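Local coordinates for ABC transporter, substrate binding protein (Mannopine) (Agrobacterium fabrum, PDB 5L9S), which serves as the periplasmic solute-binding component of an ABC transporter, probably capturing the opine mannopine and handing it to the membrane permease, at residues Val5-Thr10 / Ala21-Phe26; Asp129-Ala134 / Ala153-Ala158; Asp147-Leu152 / Gln308-Asn313; Arg213-Lys218 / Arg289-Ser294. All blocks are in the same frame, centred on the assembly; numbering follows the deposited sequence.

Contact 1 of 4, residues Val5-Thr10 / Ala21-Phe26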
loop_
_atom_site.group_PDB
_atom_site.type_symbol
_atom_site.label_atom_id
_atom_site.label_comp_id
_atom_site.label_asym_id
_atom_site.label_seq_id
_atom_site.Cartn_x
_atom_site.Cartn_y
_atom_site.Cartn_z
ATOM N N VAL A 5 -18.889 -11.684 13.596
ATOM C CA VAL A 5 -18.490 -10.731 12.547
ATOM C C VAL A 5 -17.891 -11.553 11.425
ATOM O O VAL A 5 -17.007 -12.372 11.686
ATOM C CB VAL A 5 -17.447 -9.653 12.966
ATOM C CG1 VAL A 5 -17.340 -8.578 11.899
ATOM C CG2 VAL A 5 -17.758 -9.022 14.306
ATOM N N VAL A 6 -18.307 -11.293 10.177
ATOM C CA VAL A 6 -17.734 -11.979 9.022
ATOM C C VAL A 6 -16.891 -10.987 8.211
ATOM O O VAL A 6 -17.408 -9.978 7.745
ATOM C CB VAL A 6 -18.750 -12.805 8.177
ATOM C CG1 VAL A 6 -20.033 -12.055 7.908
ATOM C CG2 VAL A 6 -18.114 -13.354 6.897
ATOM N N ILE A 7 -15.584 -11.265 8.104
ATOM C CA ILE A 7 -14.610 -10.449 7.390
ATOM C C ILE A 7 -13.955 -11.254 6.256
ATOM O O ILE A 7 -13.582 -12.411 6.469
ATOM C CB ILE A 7 -13.559 -9.768 8.359
ATOM C CG1 ILE A 7 -12.639 -8.753 7.606
ATOM C CG2 ILE A 7 -12.736 -10.785 9.165
ATOM C CD1 ILE A 7 -11.880 -7.754 8.473
ATOM N N ALA A 8 -13.789 -10.627 5.061
ATOM C CA ALA A 8 -13.115 -11.258 3.926
ATOM C C ALA A 8 -11.717 -10.663 3.724
ATOM O O ALA A 8 -11.541 -9.444 3.772
ATOM C CB ALA A 8 -13.941 -11.123 2.668
ATOM N N THR A 9 -10.723 -11.548 3.528
ATOM C CA THR A 9 -9.309 -11.212 3.306
ATOM C C THR A 9 -8.817 -12.048 2.108
ATOM O O THR A 9 -9.581 -12.884 1.598
ATOM C CB THR A 9 -8.453 -11.493 4.588
ATOM O OG1 THR A 9 -8.318 -12.898 4.809
ATOM C CG2 THR A 9 -8.987 -10.815 5.844
ATOM N N THR A 10 -7.541 -11.852 1.686
ATOM C CA THR A 10 -6.921 -12.633 0.604
ATOM C C THR A 10 -6.520 -14.026 1.108
ATOM O O THR A 10 -6.178 -14.893 0.296
ATOM C CB THR A 10 -5.750 -11.912 -0.052
ATOM O OG1 THR A 10 -4.781 -11.575 0.950
ATOM C CG2 THR A 10 -6.178 -10.706 -0.858
ATOM N N ALA A 21 -2.968 -11.264 15.789
ATOM C CA ALA A 21 -2.822 -9.911 16.310
ATOM C C ALA A 21 -4.116 -9.135 16.511
ATOM O O ALA A 21 -4.148 -8.239 17.352
ATOM C CB ALA A 21 -1.883 -9.125 15.410
ATOM N N TRP A 22 -5.174 -9.464 15.741
ATOM C CA TRP A 22 -6.406 -8.695 15.736
ATOM C C TRP A 22 -7.677 -9.478 16.069
ATOM O O TRP A 22 -8.425 -9.034 16.938
ATOM C CB TRP A 22 -6.504 -8.005 14.359
ATOM C CG TRP A 22 -7.697 -7.135 14.091
ATOM C CD1 TRP A 22 -8.496 -6.518 15.005
ATOM C CD2 TRP A 22 -8.158 -6.716 12.807
ATOM N NE1 TRP A 22 -9.454 -5.780 14.366
ATOM C CE2 TRP A 22 -9.259 -5.869 13.014
ATOM C CE3 TRP A 22 -7.731 -6.961 11.492
ATOM C CZ2 TRP A 22 -9.958 -5.278 11.957
ATOM C CZ3 TRP A 22 -8.465 -6.433 10.445
ATOM C CH2 TRP A 22 -9.548 -5.578 10.680
ATOM N N PHE A 23 -7.940 -10.605 15.399
ATOM C CA PHE A 23 -9.190 -11.357 15.584
ATOM C C PHE A 23 -9.280 -12.103 16.892
ATOM O O PHE A 23 -10.263 -11.901 17.604
ATOM C CB PHE A 23 -9.468 -12.286 14.395
ATOM C CG PHE A 23 -9.426 -11.567 13.061
ATOM C CD1 PHE A 23 -9.814 -10.227 12.956
ATOM C CD2 PHE A 23 -9.036 -12.233 11.908
ATOM C CE1 PHE A 23 -9.773 -9.568 11.730
ATOM C CE2 PHE A 23 -8.995 -11.565 10.680
ATOM C CZ PHE A 23 -9.349 -10.234 10.602
ATOM N N GLU A 24 -8.298 -12.963 17.223
ATOM C CA GLU A 24 -8.317 -13.691 18.490
ATOM C C GLU A 24 -8.302 -12.725 19.683
ATOM O O GLU A 24 -9.220 -12.862 20.508
ATOM C CB GLU A 24 -7.237 -14.781 18.582
ATOM C CG GLU A 24 -7.640 -16.039 17.822
ATOM C CD GLU A 24 -6.558 -17.048 17.464
ATOM O OE1 GLU A 24 -5.364 -16.791 17.743
ATOM O OE2 GLU A 24 -6.913 -18.102 16.887
ATOM N N PRO A 25 -7.414 -11.672 19.745
ATOM C CA PRO A 25 -7.485 -10.733 20.889
ATOM C C PRO A 25 -8.857 -10.065 21.055
ATOM O O PRO A 25 -9.336 -9.943 22.188
ATOM C CB PRO A 25 -6.361 -9.724 20.592
ATOM C CG PRO A 25 -5.404 -10.473 19.720
ATOM C CD PRO A 25 -6.275 -11.333 18.860
ATOM N N PHE A 26 -9.507 -9.700 19.925
ATOM C CA PHE A 26 -10.837 -9.079 19.893
ATOM C C PHE A 26 -11.881 -9.973 20.544
ATOM O O PHE A 26 -12.584 -9.521 21.452
ATOM C CB PHE A 26 -11.253 -8.745 18.441
ATOM C CG PHE A 26 -12.656 -8.196 18.303
ATOM C CD1 PHE A 26 -12.942 -6.878 18.648
ATOM C CD2 PHE A 26 -13.682 -8.983 17.789
ATOM C CE1 PHE A 26 -14.227 -6.368 18.512
ATOM C CE2 PHE A 26 -14.970 -8.467 17.646
ATOM C CZ PHE A 26 -15.233 -7.163 18.006
#

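Contact 2 of 4, residues Asp129-Ala134 / Ala153-Ala158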
loop_
_atom_site.group_PDB
_atom_site.type_symbol
_atom_site.label_atom_id
_atom_site.label_comp_id
_atom_site.label_asym_id
_atom_site.label_seq_id
_atom_site.Cartn_x
_atom_site.Cartn_y
_atom_site.Cartn_z
ATOM N N ASP A 129 18.078 11.086 -8.849
ATOM C CA ASP A 129 19.299 10.297 -8.967
ATOM C C ASP A 129 19.081 9.066 -9.852
ATOM O O ASP A 129 20.003 8.664 -10.562
ATOM C CB ASP A 129 19.807 9.883 -7.589
ATOM C CG ASP A 129 20.284 10.987 -6.660
ATOM O OD1 ASP A 129 20.668 12.098 -7.169
ATOM O OD2 ASP A 129 20.351 10.731 -5.437
ATOM N N MET A 130 17.853 8.495 -9.850
ATOM C CA MET A 130 17.502 7.364 -10.730
ATOM C C MET A 130 17.660 7.798 -12.202
ATOM O O MET A 130 18.090 7.006 -13.039
ATOM C CB MET A 130 16.074 6.855 -10.436
ATOM C CG MET A 130 15.636 5.691 -11.317
ATOM S SD MET A 130 14.557 4.543 -10.460
ATOM C CE MET A 130 14.417 3.325 -11.593
ATOM N N TRP A 131 17.404 9.082 -12.490
ATOM C CA TRP A 131 17.546 9.644 -13.832
ATOM C C TRP A 131 18.971 10.150 -14.120
ATOM O O TRP A 131 19.248 10.588 -15.236
ATOM C CB TRP A 131 16.543 10.779 -14.030
ATOM C CG TRP A 131 15.303 10.359 -14.757
ATOM C CD1 TRP A 131 14.991 10.598 -16.068
ATOM C CD2 TRP A 131 14.199 9.623 -14.206
ATOM N NE1 TRP A 131 13.757 10.064 -16.364
ATOM C CE2 TRP A 131 13.245 9.463 -15.239
ATOM C CE3 TRP A 131 13.932 9.060 -12.946
ATOM C CZ2 TRP A 131 12.043 8.777 -15.044
ATOM C CZ3 TRP A 131 12.735 8.387 -12.752
ATOM C CH2 TRP A 131 11.814 8.239 -13.797
ATOM N N ASP A 132 19.863 10.111 -13.119
ATOM C CA ASP A 132 21.241 10.606 -13.226
ATOM C C ASP A 132 22.210 9.450 -13.523
ATOM O O ASP A 132 22.855 8.921 -12.625
ATOM C CB ASP A 132 21.600 11.342 -11.921
ATOM C CG ASP A 132 22.760 12.299 -11.950
ATOM O OD1 ASP A 132 23.642 12.127 -12.805
ATOM O OD2 ASP A 132 22.803 13.205 -11.076
ATOM N N LEU A 133 22.298 9.064 -14.803
ATOM C CA LEU A 133 23.151 7.972 -15.306
ATOM C C LEU A 133 24.632 8.308 -15.268
ATOM O O LEU A 133 25.471 7.391 -15.218
ATOM C CB LEU A 133 22.740 7.572 -16.724
ATOM C CG LEU A 133 21.318 7.072 -16.861
ATOM C CD1 LEU A 133 20.807 7.322 -18.249
ATOM C CD2 LEU A 133 21.194 5.620 -16.434
ATOM N N ALA A 134 24.956 9.617 -15.290
ATOM C CA ALA A 134 26.319 10.111 -15.180
ATOM C C ALA A 134 26.936 9.686 -13.820
ATOM O O ALA A 134 27.909 8.929 -13.804
ATOM C CB ALA A 134 26.336 11.626 -15.328
ATOM N N ALA A 153 4.597 9.456 -11.427
ATOM C CA ALA A 153 4.890 10.292 -10.257
ATOM C C ALA A 153 6.404 10.281 -9.906
ATOM O O ALA A 153 6.918 11.332 -9.525
ATOM C CB ALA A 153 4.046 9.859 -9.065
ATOM N N ALA A 154 7.125 9.135 -10.076
ATOM C CA ALA A 154 8.585 9.081 -9.850
ATOM C C ALA A 154 9.282 9.971 -10.872
ATOM O O ALA A 154 10.203 10.686 -10.504
ATOM C CB ALA A 154 9.113 7.654 -9.966
ATOM N N ALA A 155 8.801 9.975 -12.139
ATOM C CA ALA A 155 9.344 10.781 -13.245
ATOM C C ALA A 155 9.178 12.243 -12.952
ATOM O O ALA A 155 10.127 13.007 -13.113
ATOM C CB ALA A 155 8.658 10.422 -14.558
ATOM N N LEU A 156 7.989 12.631 -12.471
ATOM C CA LEU A 156 7.661 14.013 -12.095
ATOM C C LEU A 156 8.535 14.527 -10.947
ATOM O O LEU A 156 9.057 15.630 -11.040
ATOM C CB LEU A 156 6.166 14.162 -11.772
ATOM C CG LEU A 156 5.247 14.096 -12.991
ATOM C CD1 LEU A 156 3.884 13.493 -12.622
ATOM C CD2 LEU A 156 5.117 15.448 -13.659
ATOM N N LEU A 157 8.729 13.717 -9.896
ATOM C CA LEU A 157 9.569 14.062 -8.746
ATOM C C LEU A 157 11.034 14.226 -9.152
ATOM O O LEU A 157 11.717 15.134 -8.652
ATOM C CB LEU A 157 9.405 13.038 -7.602
ATOM C CG LEU A 157 8.002 12.966 -6.937
ATOM C CD1 LEU A 157 7.832 11.681 -6.164
ATOM C CD2 LEU A 157 7.717 14.177 -6.021
ATOM N N ALA A 158 11.478 13.378 -10.113
ATOM C CA ALA A 158 12.816 13.374 -10.727
ATOM C C ALA A 158 13.001 14.621 -11.537
ATOM O O ALA A 158 14.107 15.152 -11.579
ATOM C CB ALA A 158 12.974 12.164 -11.629
#

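Contact 3 of 4, residues Asp147-Leu152 / Gln308-Asn313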
loop_
_atom_site.group_PDB
_atom_site.type_symbol
_atom_site.label_atom_id
_atom_site.label_comp_id
_atom_site.label_asym_id
_atom_site.label_seq_id
_atom_site.Cartn_x
_atom_site.Cartn_y
_atom_site.Cartn_z
ATOM N N ASP A 147 -1.352 -0.231 -13.945
ATOM C CA ASP A 147 -1.402 1.196 -13.594
ATOM C C ASP A 147 -0.000 1.777 -13.427
ATOM O O ASP A 147 0.755 1.331 -12.562
ATOM C CB ASP A 147 -2.320 1.535 -12.395
ATOM C CG ASP A 147 -2.786 2.997 -12.316
ATOM O OD1 ASP A 147 -1.951 3.906 -12.534
ATOM O OD2 ASP A 147 -3.960 3.229 -11.948
ATOM N N PRO A 148 0.335 2.806 -14.242
ATOM C CA PRO A 148 1.674 3.411 -14.166
ATOM C C PRO A 148 1.824 4.642 -13.246
ATOM O O PRO A 148 2.872 5.299 -13.283
ATOM C CB PRO A 148 1.871 3.856 -15.613
ATOM C CG PRO A 148 0.508 4.326 -16.029
ATOM C CD PRO A 148 -0.454 3.405 -15.349
ATOM N N TRP A 149 0.780 5.014 -12.496
ATOM C CA TRP A 149 0.791 6.270 -11.749
ATOM C C TRP A 149 2.062 6.504 -10.903
ATOM O O TRP A 149 2.537 7.650 -10.861
ATOM C CB TRP A 149 -0.491 6.465 -10.920
ATOM C CG TRP A 149 -0.603 5.675 -9.648
ATOM C CD1 TRP A 149 -1.240 4.472 -9.469
ATOM C CD2 TRP A 149 -0.104 6.063 -8.355
ATOM N NE1 TRP A 149 -1.151 4.082 -8.154
ATOM C CE2 TRP A 149 -0.462 5.042 -7.446
ATOM C CE3 TRP A 149 0.635 7.168 -7.879
ATOM C CZ2 TRP A 149 -0.162 5.126 -6.084
ATOM C CZ3 TRP A 149 0.940 7.238 -6.531
ATOM C CH2 TRP A 149 0.512 6.248 -5.646
ATOM N N ARG A 150 2.616 5.435 -10.253
ATOM C CA ARG A 150 3.828 5.533 -9.434
ATOM C C ARG A 150 5.076 5.721 -10.293
ATOM O O ARG A 150 6.042 6.308 -9.841
ATOM C CB ARG A 150 4.003 4.287 -8.576
ATOM C CG ARG A 150 3.153 4.211 -7.327
ATOM C CD ARG A 150 3.626 2.949 -6.695
ATOM N NE ARG A 150 2.577 2.076 -6.170
ATOM C CZ ARG A 150 1.744 1.350 -6.898
ATOM N NH1 ARG A 150 1.741 1.457 -8.224
ATOM N NH2 ARG A 150 0.860 0.565 -6.312
ATOM N N VAL A 151 5.089 5.162 -11.500
ATOM C CA VAL A 151 6.210 5.312 -12.434
ATOM C C VAL A 151 6.212 6.776 -12.950
ATOM O O VAL A 151 7.268 7.412 -12.999
ATOM C CB VAL A 151 6.157 4.262 -13.580
ATOM C CG1 VAL A 151 7.160 4.568 -14.679
ATOM C CG2 VAL A 151 6.404 2.865 -13.036
ATOM N N LEU A 152 5.018 7.300 -13.291
ATOM C CA LEU A 152 4.772 8.666 -13.749
ATOM C C LEU A 152 5.083 9.693 -12.668
ATOM O O LEU A 152 5.789 10.664 -12.938
ATOM C CB LEU A 152 3.309 8.799 -14.234
ATOM C CG LEU A 152 2.918 7.969 -15.490
ATOM C CD1 LEU A 152 1.464 8.176 -15.843
ATOM C CD2 LEU A 152 3.769 8.334 -16.690
ATOM N N GLN A 308 -8.830 10.003 -5.405
ATOM C CA GLN A 308 -9.837 10.643 -6.256
ATOM C C GLN A 308 -9.324 10.845 -7.679
ATOM O O GLN A 308 -10.046 10.513 -8.625
ATOM C CB GLN A 308 -10.317 11.982 -5.677
ATOM C CG GLN A 308 -11.432 11.868 -4.644
ATOM C CD GLN A 308 -11.837 13.211 -4.083
ATOM O OE1 GLN A 308 -11.268 14.262 -4.411
ATOM N NE2 GLN A 308 -12.815 13.196 -3.193
ATOM N N TRP A 309 -8.082 11.377 -7.832
ATOM C CA TRP A 309 -7.456 11.641 -9.123
ATOM C C TRP A 309 -7.110 10.357 -9.887
ATOM O O TRP A 309 -7.438 10.251 -11.075
ATOM C CB TRP A 309 -6.233 12.563 -8.971
ATOM C CG TRP A 309 -5.628 13.000 -10.279
ATOM C CD1 TRP A 309 -5.894 14.151 -10.959
ATOM C CD2 TRP A 309 -4.700 12.257 -11.091
ATOM N NE1 TRP A 309 -5.172 14.185 -12.133
ATOM C CE2 TRP A 309 -4.433 13.036 -12.240
ATOM C CE3 TRP A 309 -4.053 11.014 -10.949
ATOM C CZ2 TRP A 309 -3.550 12.614 -13.242
ATOM C CZ3 TRP A 309 -3.209 10.582 -11.958
ATOM C CH2 TRP A 309 -2.967 11.376 -13.091
ATOM N N ILE A 310 -6.449 9.390 -9.222
ATOM C CA ILE A 310 -6.066 8.108 -9.837
ATOM C C ILE A 310 -7.288 7.385 -10.457
ATOM O O ILE A 310 -7.198 6.935 -11.605
ATOM C CB ILE A 310 -5.249 7.203 -8.864
ATOM C CG1 ILE A 310 -3.922 7.897 -8.459
ATOM C CG2 ILE A 310 -4.978 5.813 -9.491
ATOM C CD1 ILE A 310 -3.364 7.455 -7.169
ATOM N N ASN A 311 -8.427 7.319 -9.717
ATOM C CA ASN A 311 -9.656 6.661 -10.180
ATOM C C ASN A 311 -10.288 7.363 -11.357
ATOM O O ASN A 311 -10.739 6.703 -12.294
ATOM C CB ASN A 311 -10.667 6.492 -9.060
ATOM C CG ASN A 311 -10.336 5.361 -8.137
ATOM O OD1 ASN A 311 -10.412 4.163 -8.495
ATOM N ND2 ASN A 311 -9.955 5.733 -6.925
ATOM N N ALA A 312 -10.314 8.696 -11.318
ATOM C CA ALA A 312 -10.864 9.503 -12.404
ATOM C C ALA A 312 -10.032 9.425 -13.683
ATOM O O ALA A 312 -10.612 9.459 -14.780
ATOM C CB ALA A 312 -10.999 10.954 -11.967
ATOM N N ASN A 313 -8.685 9.320 -13.555
ATOM C CA ASN A 313 -7.807 9.301 -14.725
ATOM C C ASN A 313 -7.255 7.908 -15.077
ATOM O O ASN A 313 -6.442 7.793 -15.993
ATOM C CB ASN A 313 -6.692 10.328 -14.567
ATOM C CG ASN A 313 -7.202 11.741 -14.482
ATOM O OD1 ASN A 313 -7.415 12.410 -15.493
ATOM N ND2 ASN A 313 -7.438 12.225 -13.272
#

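Contact 4 of 4, residues Arg213-Lys218 / Arg289-Ser294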
loop_
_atom_site.group_PDB
_atom_site.type_symbol
_atom_site.label_atom_id
_atom_site.label_comp_id
_atom_site.label_asym_id
_atom_site.label_seq_id
_atom_site.Cartn_x
_atom_site.Cartn_y
_atom_site.Cartn_z
ATOM N N ARG A 213 9.989 -6.888 -1.037
ATOM C CA ARG A 213 10.934 -7.642 -1.862
ATOM C C ARG A 213 12.392 -7.179 -1.647
ATOM O O ARG A 213 13.288 -8.009 -1.721
ATOM C CB ARG A 213 10.528 -7.647 -3.361
ATOM C CG ARG A 213 9.081 -8.057 -3.688
ATOM C CD ARG A 213 8.533 -9.235 -2.888
ATOM N NE ARG A 213 8.799 -10.536 -3.511
ATOM C CZ ARG A 213 7.891 -11.295 -4.125
ATOM N NH1 ARG A 213 8.233 -12.469 -4.621
ATOM N NH2 ARG A 213 6.622 -10.915 -4.173
ATOM N N ALA A 214 12.622 -5.880 -1.335
ATOM C CA ALA A 214 13.946 -5.338 -1.030
ATOM C C ALA A 214 14.439 -5.898 0.299
ATOM O O ALA A 214 15.605 -6.255 0.412
ATOM C CB ALA A 214 13.892 -3.823 -0.988
ATOM N N LYS A 215 13.543 -5.991 1.298
ATOM C CA LYS A 215 13.773 -6.561 2.634
ATOM C C LYS A 215 14.210 -7.999 2.531
ATOM O O LYS A 215 15.141 -8.398 3.231
ATOM C CB LYS A 215 12.469 -6.540 3.433
ATOM C CG LYS A 215 12.360 -5.436 4.434
ATOM C CD LYS A 215 11.260 -5.770 5.444
ATOM C CE LYS A 215 10.645 -4.541 6.063
ATOM N NZ LYS A 215 9.767 -3.766 5.140
ATOM N N ALA A 216 13.515 -8.787 1.678
ATOM C CA ALA A 216 13.774 -10.217 1.426
ATOM C C ALA A 216 15.148 -10.415 0.818
ATOM O O ALA A 216 15.851 -11.314 1.258
ATOM C CB ALA A 216 12.703 -10.810 0.528
ATOM N N LEU A 217 15.575 -9.524 -0.110
ATOM C CA LEU A 217 16.906 -9.577 -0.731
ATOM C C LEU A 217 18.017 -9.304 0.276
ATOM O O LEU A 217 19.049 -9.987 0.227
ATOM C CB LEU A 217 17.023 -8.627 -1.939
ATOM C CG LEU A 217 16.336 -9.094 -3.235
ATOM C CD1 LEU A 217 15.926 -7.893 -4.110
ATOM C CD2 LEU A 217 17.223 -10.090 -4.004
ATOM N N LYS A 218 17.816 -8.315 1.188
ATOM C CA LYS A 218 18.767 -7.942 2.238
ATOM C C LYS A 218 18.912 -9.093 3.216
ATOM O O LYS A 218 20.023 -9.374 3.655
ATOM C CB LYS A 218 18.329 -6.660 2.983
ATOM C CG LYS A 218 19.457 -6.002 3.807
ATOM C CD LYS A 218 19.097 -4.622 4.316
ATOM C CE LYS A 218 20.300 -3.724 4.480
ATOM N NZ LYS A 218 19.972 -2.305 4.168
ATOM N N ARG A 289 11.674 -2.281 12.802
ATOM C CA ARG A 289 11.838 -0.832 12.632
ATOM C C ARG A 289 12.976 -0.439 11.697
ATOM O O ARG A 289 12.823 0.504 10.924
ATOM C CB ARG A 289 12.047 -0.165 13.984
ATOM C CG ARG A 289 10.778 0.286 14.645
ATOM C CD ARG A 289 11.091 1.387 15.605
ATOM N NE ARG A 289 11.279 0.883 16.969
ATOM C CZ ARG A 289 12.449 0.546 17.507
ATOM N NH1 ARG A 289 13.569 0.635 16.795
ATOM N NH2 ARG A 289 12.509 0.105 18.756
ATOM N N ALA A 290 14.105 -1.176 11.765
ATOM C CA ALA A 290 15.303 -0.991 10.947
ATOM C C ALA A 290 15.032 -1.020 9.434
ATOM O O ALA A 290 15.740 -0.361 8.683
ATOM C CB ALA A 290 16.313 -2.063 11.290
ATOM N N THR A 291 14.044 -1.798 8.985
ATOM C CA THR A 291 13.738 -1.932 7.569
ATOM C C THR A 291 12.427 -1.231 7.162
ATOM O O THR A 291 11.884 -1.534 6.100
ATOM C CB THR A 291 13.769 -3.426 7.176
ATOM O OG1 THR A 291 12.902 -4.174 8.017
ATOM C CG2 THR A 291 15.141 -4.032 7.263
ATOM N N LEU A 292 11.914 -0.292 7.983
ATOM C CA LEU A 292 10.647 0.387 7.702
ATOM C C LEU A 292 10.788 1.882 7.867
ATOM O O LEU A 292 11.613 2.292 8.681
ATOM C CB LEU A 292 9.534 -0.139 8.632
ATOM C CG LEU A 292 9.080 -1.573 8.382
ATOM C CD1 LEU A 292 8.460 -2.170 9.584
ATOM C CD2 LEU A 292 8.135 -1.662 7.242
ATOM N N PRO A 293 9.992 2.727 7.151
ATOM C CA PRO A 293 10.118 4.179 7.365
ATOM C C PRO A 293 9.647 4.572 8.777
ATOM O O PRO A 293 8.751 3.951 9.392
ATOM C CB PRO A 293 9.181 4.775 6.306
ATOM C CG PRO A 293 8.163 3.704 6.060
ATOM C CD PRO A 293 8.950 2.423 6.139
ATOM N N SER A 294 10.243 5.618 9.316
ATOM C CA SER A 294 9.839 6.135 10.620
ATOM C C SER A 294 8.545 6.956 10.428
ATOM O O SER A 294 8.168 7.203 9.283
ATOM C CB SER A 294 10.948 7.023 11.166
ATOM O OG SER A 294 11.007 8.191 10.367
#

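Contact 1 of 4, residues Val5-Thr10 / Ala21-Phe26
I7 reaches from strand 4-9 into the aromatic side of helix 12-30 with two separate methyl groups. Its branch CG2 lies 3.7 Å from CZ of F23, while CD1, at the end of the longer branch, comes 3.9 Å from CH2 of W22; both approach the rings obliquely. With CG1 anti to the backbone N (chi1 -173°) and the chain extended beyond it, CD1 gains the reach to touch the indole. V5, two residues earlier on the same side of the strand, adds a looser touch, CG2 to CE2 of F26 at 4.4 Å. A beta-branched residue suits this place because it presents a broad hydrocarbon surface close to the strand backbone.

The aromatic residues also pack among themselves: CE1 of F23 stands 3.3 Å above one face of the W22 ring, displaced toward its rim. The indole nitrogen W22 NE1 bonds to L253 O on helix 247-258, and the backbone of V5 and I7 bonds to strand 33-38.

The axes of strand residues 5-9 and helix residues 21-26 run almost antiparallel, at 173° and 12.2 Å apart, as expected in the beta-alpha-beta unit formed by strand 4-9, helix 12-30 and strand 33-38. All five touching residues are buried and meet through carbon alone, so strand and helix come together here by apolar burial, with no polar bond between the two segments.

Contact 2 of 4, residues Asp129-Ala134 / Ala153-Ala158
The indole of W131 is the flat group that makes this contact, reaching with its six-membered ring into a row of alanines on helix 149-158. Above one face stands the methyl of A158, with CB 3.4 Å from the ring plane and displaced toward the rim; its nearest ring atom is CE3. Farther out on the six-membered ring, A155 comes in obliquely, its CA 3.6 Å from W131 CH2 and its CB 3.8 Å from CZ2. The carbonyl oxygen A154 O makes a longer approach, 4.1 Å from CZ3 of W131. At the pyrrole end, NE1 bonds to K177 O of helix 171-181, which helps fix how the ring is turned, and L178 and L181 of that helix also touch the indole.

Alanine fits these positions well: a short methyl lets the wide ring come close to the helix backbone. W131 follows M130 in the turn, which is shaped by the bond from D132 N to D129 O, 2.9 Å long. The chi1 of W131, -98°, is away from a staggered value and directs the ring toward A155 and A158.

The contact belongs to the alpha/beta lobe of the type II periplasmic binding protein fold that contains strand 140-143. M130 lies on F142 of that strand, and M130 O accepts from R140 NH1, so the backbone leading to the indole is tied to the sheet. W127, earlier in the same helix 127-130, touches A154, L157 and A158.

Contact 3 of 4, residues Asp147-Leu152 / Gln308-Asn313
I310 covers one face of the W149 indole, and here the packing is tight: CD1 lies 3.8 Å from the centroid of the six-membered ring, only 15° off its normal, a well-centred CH-pi contact in which one methyl meets several ring atoms. The opposite face carries CG of R150, 3.5 Å above the plane, so the ring is sandwiched between a methyl and the aliphatic start of an arginine. CG of W149 sits between its backbone N and carbonyl carbon (chi1 77°), which turns the ring toward I310.

In the second lobe of this type II periplasmic binding protein fold, helix 307-325 near the end of the chain packs against the start of helix 149-158, joined to it by I310 on W149 and D147.

The two margins are partly exposed. At one, CG of D147 lies in plane at the ring edge, held there as OD1 accepts from W149 N at 2.9 Å, a helix-capping bond for which a short carboxylate is well suited; OD2 makes a single touch on the I310 methyl CG2. At the other, beyond I310, W309 makes no direct contact with 147-152; N313 ND2 lies over one face of its ring and bonds to W309 O at 3.0 Å.

Contact 4 of 4, residues Arg213-Lys218 / Arg289-Ser294
A lysine of helix 211-219 reaches across a turn: K215 packs its hydrocarbon chain on T291 and brings its ammonium group to the backbone and to L292, in a partly buried contact between that helix and the link joining helices 286-289 and 295-300. The chain of K215 crosses T291 obliquely, with CG 3.7 Å from T291 CB. It then bends at its last torsion (chi4 72°), bringing NZ to T291 O in a weak hydrogen bond of 3.2 Å. Beyond, K215 NZ also comes 3.4 Å from CD2 of L292, whose side chain crosses the lysine at about a right angle. Lysine suits the place because its long apolar stem can cover a threonine while its charged end finds a carbonyl.

T291 OG1 also bonds to A288 O, three residues back, which helps fix the rotation of the side chain that K215 meets. On the helix side, R213 makes a salt bridge to D193 and K218 a cation-pi contact with W226.

The link leads to S294 at the N-cap of helix 295-300, where its side chain caps a backbone N and D297 OD2 accepts from S294 N. The part that K215 meets is a type I beta turn from R289 to L292, closed by the bond from L292 N to R289 O at 3.2 Å, an arrangement in which a turn between two short helices rests against the side of a third.

Contact 1 stands apart in one lobe, on the first beta-alpha-beta unit; its centre is about 41 Å from that of contact 2, about 31 Å from contact 3 and about 26 Å from contact 4, and it closes before the others open. Contacts 2, 3 and 4 lie in the second lobe. Contacts 2 and 3 share helix 149-158 from its two ends, with centres about 18 Å apart, and their segments alternate along the chain. Contact 4 lies about 25 Å from contact 3, its segments falling between those of contact 3, which brings helix 307-325 back to this lobe. The protein is here open and unliganded, and its lobes probably move as units.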